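Long-range contact in Exo-beta-1,3-galactanase (Bifidobacterium bifidum, PDB 5FLW), which probably hydrolyses beta-1,3-linked galactans from the chain end, as a putative exo-beta-1,3-galactanase of glycoside hydrolase family 43: residues I23-E37 and G81-Y95. Sequence-based numbering, arbitrary orientation.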
loop_
_atom_site.group_PDB
_atom_site.type_symbol
_atom_site.label_atom_id
_atom_site.label_comp_id
_atom_site.label_asym_id
_atom_site.label_seq_id
_atom_site.Cartn_x
_atom_site.Cartn_y
_atom_site.Cartn_z
ATOM N N ILE A 23 2.822 -3.813 1.831
ATOM C CA ILE A 23 1.798 -3.957 2.874
ATOM C C ILE A 23 0.678 -2.924 2.763
ATOM O O ILE A 23 0.855 -1.783 2.288
ATOM C CB ILE A 23 2.365 -3.968 4.314
ATOM C CG1 ILE A 23 2.916 -2.594 4.717
ATOM C CG2 ILE A 23 3.356 -5.073 4.478
ATOM C CD1 ILE A 23 3.413 -2.535 6.155
ATOM N N GLY A 24 -0.492 -3.331 3.269
ATOM C CA GLY A 24 -1.470 -2.400 3.780
ATOM C C GLY A 24 -1.335 -2.351 5.293
ATOM O O GLY A 24 -0.908 -3.332 5.927
ATOM N N LEU A 25 -1.691 -1.181 5.865
ATOM C CA LEU A 25 -1.703 -0.957 7.309
ATOM C C LEU A 25 -3.008 -0.288 7.698
ATOM O O LEU A 25 -3.417 0.695 7.069
ATOM C CB LEU A 25 -0.605 0.013 7.751
ATOM C CG LEU A 25 0.791 -0.492 7.999
ATOM C CD1 LEU A 25 1.693 0.731 8.218
ATOM C CD2 LEU A 25 0.769 -1.388 9.229
ATOM N N GLN A 26 -3.629 -0.780 8.775
ATOM C CA GLN A 26 -4.849 -0.209 9.327
ATOM C C GLN A 26 -4.771 -0.263 10.840
ATOM O O GLN A 26 -4.304 -1.255 11.395
ATOM C CB GLN A 26 -6.059 -1.066 8.945
ATOM C CG GLN A 26 -6.520 -0.927 7.511
ATOM C CD GLN A 26 -7.064 0.447 7.247
ATOM O OE1 GLN A 26 -8.115 0.819 7.774
ATOM N NE2 GLN A 26 -6.354 1.222 6.443
ATOM N N LYS A 27 -5.230 0.800 11.504
ATOM C CA LYS A 27 -5.339 0.808 12.957
ATOM C C LYS A 27 -6.789 0.509 13.328
ATOM O O LYS A 27 -7.690 1.273 12.967
ATOM C CB LYS A 27 -4.880 2.142 13.545
ATOM C CG LYS A 27 -4.535 2.038 15.036
ATOM C CD LYS A 27 -4.194 3.388 15.632
ATOM C CE LYS A 27 -3.760 3.262 17.091
ATOM N NZ LYS A 27 -3.212 4.551 17.642
ATOM N N PHE A 28 -7.013 -0.621 14.008
ATOM C CA PHE A 28 -8.326 -1.004 14.523
ATOM C C PHE A 28 -8.197 -1.115 16.037
ATOM O O PHE A 28 -7.379 -1.904 16.534
ATOM C CB PHE A 28 -8.741 -2.365 13.957
ATOM C CG PHE A 28 -8.813 -2.427 12.459
ATOM C CD1 PHE A 28 -9.503 -1.454 11.741
ATOM C CD2 PHE A 28 -8.223 -3.482 11.769
ATOM C CE1 PHE A 28 -9.597 -1.519 10.355
ATOM C CE2 PHE A 28 -8.298 -3.553 10.377
ATOM C CZ PHE A 28 -9.003 -2.572 9.672
ATOM N N GLY A 29 -9.029 -0.371 16.767
ATOM C CA GLY A 29 -8.795 -0.220 18.193
ATOM C C GLY A 29 -7.453 0.462 18.457
ATOM O O GLY A 29 -7.094 1.482 17.843
ATOM N N ASP A 30 -6.671 -0.124 19.359
ATOM C CA ASP A 30 -5.384 0.427 19.745
ATOM C C ASP A 30 -4.204 -0.273 19.050
ATOM O O ASP A 30 -3.043 -0.040 19.419
ATOM C CB ASP A 30 -5.253 0.349 21.270
ATOM C CG ASP A 30 -5.088 -1.101 21.775
ATOM O OD1 ASP A 30 -5.296 -2.058 20.988
ATOM O OD2 ASP A 30 -4.742 -1.289 22.973
ATOM N N THR A 31 -4.478 -1.101 18.038
ATOM C CA THR A 31 -3.484 -1.977 17.434
ATOM C C THR A 31 -3.392 -1.735 15.932
ATOM O O THR A 31 -4.416 -1.563 15.259
ATOM C CB THR A 31 -3.886 -3.421 17.736
ATOM O OG1 THR A 31 -3.888 -3.605 19.156
ATOM C CG2 THR A 31 -2.959 -4.428 17.072
ATOM N N TRP A 32 -2.159 -1.726 15.405
ATOM C CA TRP A 32 -1.908 -1.658 13.970
ATOM C C TRP A 32 -1.919 -3.059 13.366
ATOM O O TRP A 32 -1.312 -3.983 13.916
ATOM C CB TRP A 32 -0.575 -0.968 13.669
ATOM C CG TRP A 32 -0.664 0.549 13.848
ATOM C CD1 TRP A 32 -0.311 1.273 14.952
ATOM C CD2 TRP A 32 -1.148 1.492 12.884
ATOM N NE1 TRP A 32 -0.560 2.616 14.740
ATOM C CE2 TRP A 32 -1.064 2.774 13.475
ATOM C CE3 TRP A 32 -1.623 1.376 11.569
ATOM C CZ2 TRP A 32 -1.446 3.934 12.803
ATOM C CZ3 TRP A 32 -2.020 2.541 10.898
ATOM C CH2 TRP A 32 -1.920 3.799 11.516
ATOM N N TYR A 33 -2.614 -3.205 12.242
ATOM C CA TYR A 33 -2.668 -4.452 11.492
ATOM C C TYR A 33 -1.975 -4.246 10.153
ATOM O O TYR A 33 -2.376 -3.365 9.383
ATOM C CB TYR A 33 -4.123 -4.859 11.236
ATOM C CG TYR A 33 -4.845 -5.281 12.487
ATOM C CD1 TYR A 33 -5.184 -4.349 13.461
ATOM C CD2 TYR A 33 -5.167 -6.626 12.708
ATOM C CE1 TYR A 33 -5.840 -4.729 14.632
ATOM C CE2 TYR A 33 -5.826 -7.029 13.876
ATOM C CZ TYR A 33 -6.152 -6.069 14.839
ATOM O OH TYR A 33 -6.807 -6.422 16.007
ATOM N N ALA A 34 -0.973 -5.075 9.861
ATOM C CA ALA A 34 -0.304 -5.084 8.560
ATOM C C ALA A 34 -0.745 -6.308 7.760
ATOM O O ALA A 34 -0.884 -7.408 8.313
ATOM C CB ALA A 34 1.223 -5.114 8.725
ATOM N N TYR A 35 -0.951 -6.123 6.456
ATOM C CA TYR A 35 -1.280 -7.223 5.549
ATOM C C TYR A 35 -0.220 -7.228 4.451
ATOM O O TYR A 35 -0.108 -6.252 3.710
ATOM C CB TYR A 35 -2.694 -7.036 4.956
ATOM C CG TYR A 35 -3.753 -6.939 6.052
ATOM C CD1 TYR A 35 -4.374 -8.112 6.572
ATOM C CD2 TYR A 35 -4.096 -5.702 6.624
ATOM C CE1 TYR A 35 -5.330 -8.038 7.599
ATOM C CE2 TYR A 35 -5.038 -5.629 7.671
ATOM C CZ TYR A 35 -5.654 -6.793 8.145
ATOM O OH TYR A 35 -6.588 -6.728 9.154
ATOM N N GLY A 36 0.561 -8.313 4.348
ATOM C CA GLY A 36 1.690 -8.339 3.439
ATOM C C GLY A 36 1.678 -9.525 2.491
ATOM O O GLY A 36 0.990 -10.534 2.711
ATOM N N GLU A 37 2.461 -9.386 1.402
ATOM C CA GLU A 37 2.643 -10.490 0.457
ATOM C C GLU A 37 3.548 -11.558 1.067
ATOM O O GLU A 37 4.689 -11.273 1.418
ATOM C CB GLU A 37 3.279 -9.962 -0.828
ATOM C CG GLU A 37 2.484 -8.852 -1.508
ATOM C CD GLU A 37 3.240 -8.149 -2.634
ATOM O OE1 GLU A 37 4.316 -8.620 -3.062
ATOM O OE2 GLU A 37 2.786 -7.058 -3.062
ATOM N N GLY A 81 -0.744 -12.374 -6.703
ATOM C CA GLY A 81 -1.613 -11.565 -5.860
ATOM C C GLY A 81 -0.737 -10.622 -5.065
ATOM O O GLY A 81 -0.024 -11.051 -4.169
ATOM N N GLU A 82 -0.794 -9.340 -5.403
ATOM C CA GLU A 82 0.059 -8.338 -4.775
ATOM C C GLU A 82 -0.613 -7.146 -4.099
ATOM O O GLU A 82 -1.762 -6.826 -4.367
ATOM C CB GLU A 82 1.008 -7.777 -5.849
ATOM C CG GLU A 82 1.989 -8.786 -6.428
ATOM C CD GLU A 82 2.816 -8.223 -7.569
ATOM O OE1 GLU A 82 2.435 -7.181 -8.125
ATOM O OE2 GLU A 82 3.848 -8.827 -7.903
ATOM N N ARG A 83 0.148 -6.497 -3.224
ATOM C CA ARG A 83 -0.261 -5.266 -2.546
ATOM C C ARG A 83 -1.624 -5.364 -1.850
ATOM O O ARG A 83 -2.503 -4.522 -2.062
ATOM C CB ARG A 83 -0.188 -4.052 -3.467
ATOM C CG ARG A 83 1.239 -3.823 -3.994
ATOM C CD ARG A 83 1.400 -2.484 -4.737
ATOM N NE ARG A 83 2.784 -2.353 -5.193
ATOM C CZ ARG A 83 3.796 -1.965 -4.419
ATOM N NH1 ARG A 83 3.566 -1.633 -3.147
ATOM N NH2 ARG A 83 5.045 -1.888 -4.910
ATOM N N PRO A 84 -1.810 -6.357 -0.963
ATOM C CA PRO A 84 -3.099 -6.495 -0.271
ATOM C C PRO A 84 -3.384 -5.275 0.596
ATOM O O PRO A 84 -2.481 -4.701 1.211
ATOM C CB PRO A 84 -2.911 -7.759 0.599
ATOM C CG PRO A 84 -1.425 -7.809 0.883
ATOM C CD PRO A 84 -0.792 -7.295 -0.427
ATOM N N LYS A 85 -4.662 -4.900 0.642
ATOM C CA LYS A 85 -5.129 -3.776 1.439
ATOM C C LYS A 85 -6.427 -4.187 2.122
ATOM O O LYS A 85 -7.198 -4.976 1.571
ATOM C CB LYS A 85 -5.414 -2.560 0.536
ATOM C CG LYS A 85 -4.202 -2.069 -0.280
ATOM C CD LYS A 85 -3.138 -1.473 0.653
ATOM C CE LYS A 85 -1.771 -1.311 -0.047
ATOM N NZ LYS A 85 -1.152 -2.636 -0.347
ATOM N N VAL A 86 -6.682 -3.631 3.312
ATOM C CA VAL A 86 -7.902 -3.913 4.074
ATOM C C VAL A 86 -8.546 -2.600 4.511
ATOM O O VAL A 86 -7.850 -1.666 4.926
ATOM C CB VAL A 86 -7.617 -4.836 5.295
ATOM C CG1 VAL A 86 -8.830 -4.950 6.263
ATOM C CG2 VAL A 86 -7.169 -6.233 4.806
ATOM N N LEU A 87 -9.881 -2.533 4.433
ATOM C CA LEU A 87 -10.650 -1.455 5.040
ATOM C C LEU A 87 -11.762 -2.064 5.885
ATOM O O LEU A 87 -12.260 -3.166 5.591
ATOM C CB LEU A 87 -11.310 -0.523 3.999
ATOM C CG LEU A 87 -10.392 0.392 3.172
ATOM C CD1 LEU A 87 -11.203 1.151 2.094
ATOM C CD2 LEU A 87 -9.627 1.363 4.050
ATOM N N HIS A 88 -12.139 -1.342 6.949
ATOM C CA HIS A 88 -13.293 -1.700 7.769
ATOM C C HIS A 88 -14.499 -0.910 7.250
ATOM O O HIS A 88 -14.460 0.330 7.205
ATOM C CB HIS A 88 -13.009 -1.412 9.251
ATOM C CG HIS A 88 -14.051 -1.947 10.194
ATOM N ND1 HIS A 88 -14.277 -1.400 11.440
ATOM C CD2 HIS A 88 -14.916 -2.983 10.080
ATOM C CE1 HIS A 88 -15.224 -2.085 12.058
ATOM N NE2 HIS A 88 -15.652 -3.030 11.243
ATOM N N CYS A 89 -15.562 -1.635 6.840
ATOM C CA CYS A 89 -16.716 -1.017 6.179
ATOM C C CYS A 89 -17.692 -0.469 7.215
ATOM O O CYS A 89 -18.278 -1.254 7.972
ATOM C CB CYS A 89 -17.445 -2.033 5.314
ATOM S SG CYS A 89 -18.906 -1.342 4.534
ATOM N N PRO A 90 -17.926 0.845 7.264
ATOM C CA PRO A 90 -18.831 1.368 8.307
ATOM C C PRO A 90 -20.256 0.844 8.203
ATOM O O PRO A 90 -20.888 0.544 9.231
ATOM C CB PRO A 90 -18.755 2.884 8.102
ATOM C CG PRO A 90 -17.464 3.101 7.379
ATOM C CD PRO A 90 -17.296 1.925 6.483
ATOM N N ALA A 91 -20.775 0.693 6.976
ATOM C CA ALA A 91 -22.185 0.343 6.836
ATOM C C ALA A 91 -22.452 -1.101 7.238
ATOM O O ALA A 91 -23.529 -1.396 7.755
ATOM C CB ALA A 91 -22.654 0.596 5.403
ATOM N N THR A 92 -21.479 -2.005 7.052
ATOM C CA THR A 92 -21.703 -3.430 7.248
ATOM C C THR A 92 -20.940 -4.008 8.429
ATOM O O THR A 92 -21.285 -5.106 8.875
ATOM C CB THR A 92 -21.266 -4.216 6.003
ATOM O OG1 THR A 92 -19.846 -4.117 5.870
ATOM C CG2 THR A 92 -21.957 -3.712 4.711
ATOM N N GLY A 93 -19.892 -3.330 8.905
ATOM C CA GLY A 93 -19.008 -3.872 9.916
ATOM C C GLY A 93 -18.033 -4.928 9.423
ATOM O O GLY A 93 -17.270 -5.478 10.236
ATOM N N LYS A 94 -18.060 -5.272 8.139
ATOM C CA LYS A 94 -17.146 -6.281 7.627
ATOM C C LYS A 94 -15.762 -5.680 7.360
ATOM O O LYS A 94 -15.590 -4.464 7.183
ATOM C CB LYS A 94 -17.695 -6.914 6.338
ATOM C CG LYS A 94 -19.079 -7.540 6.484
ATOM C CD LYS A 94 -19.122 -8.501 7.680
ATOM C CE LYS A 94 -20.458 -9.242 7.767
ATOM N NZ LYS A 94 -20.594 -10.007 9.053
ATOM N N TYR A 95 -14.770 -6.559 7.336
ATOM C CA TYR A 95 -13.430 -6.217 6.882
ATOM C C TYR A 95 -13.274 -6.715 5.445
ATOM O O TYR A 95 -13.420 -7.913 5.180
ATOM C CB TYR A 95 -12.403 -6.865 7.807
ATOM C CG TYR A 95 -12.509 -6.300 9.208
ATOM C CD1 TYR A 95 -13.417 -6.826 10.137
ATOM C CD2 TYR A 95 -11.737 -5.179 9.592
ATOM C CE1 TYR A 95 -13.522 -6.276 11.401
ATOM C CE2 TYR A 95 -11.842 -4.638 10.855
ATOM C CZ TYR A 95 -12.728 -5.191 11.749
ATOM O OH TYR A 95 -12.850 -4.661 13.009
HETATM O O HOH W 1 -10.864 0.926 7.871
HETATM O O HOH W 2 5.639 -8.032 -5.567
#
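Val-86 pushes a methyl straight onto the ring of Tyr-35: CG2 stands 3.4 Å from the ring centroid, almost on its normal, a CH-pi contact over the middle of the face. With chi1 at 170°, CG1 lies anti to the backbone N, which leaves CG2 beside that nitrogen and facing the ring. The Tyr-35 hydroxyl is hydrogen-bonded to the carbonyl of Pro-119, pinning the far end of the ring. Were Tyr-35 replaced by an alanine, Val-86 CG2 would probably lose the face it packs on and the Pro-119 carbonyl its donor.

At the hairpin end, Phe-28 offers a face to the edge of Tyr-95. The pair is T-shaped, planes at 76°, with Tyr-95 CE2 over the ring centre, while His-88 CB comes obliquely to Phe-28 CE1 at 3.6 Å. Here the innermost strands of two neighbouring four-stranded antiparallel sheets, 24-28 and 80-88, run side by side, as blades do in the five-bladed beta-propeller of family 43. Between them a water donates to Gln-26 OE1 and accepts from His-88 N.

At the other end, the chain turns a corner at Arg-83, whose backbone N donates to Glu-37 OE2 over 2.7 Å, reaching it on the anti side, 25° out of the carboxylate plane. The other oxygen, OE1, forms a salt bridge with Lys-39. Lys-85 bends at chi2 and chi4, bringing NZ back to its own strand's Pro-84 O at 2.9 Å and, weakly, across to Ile-23 O at 3.4 Å.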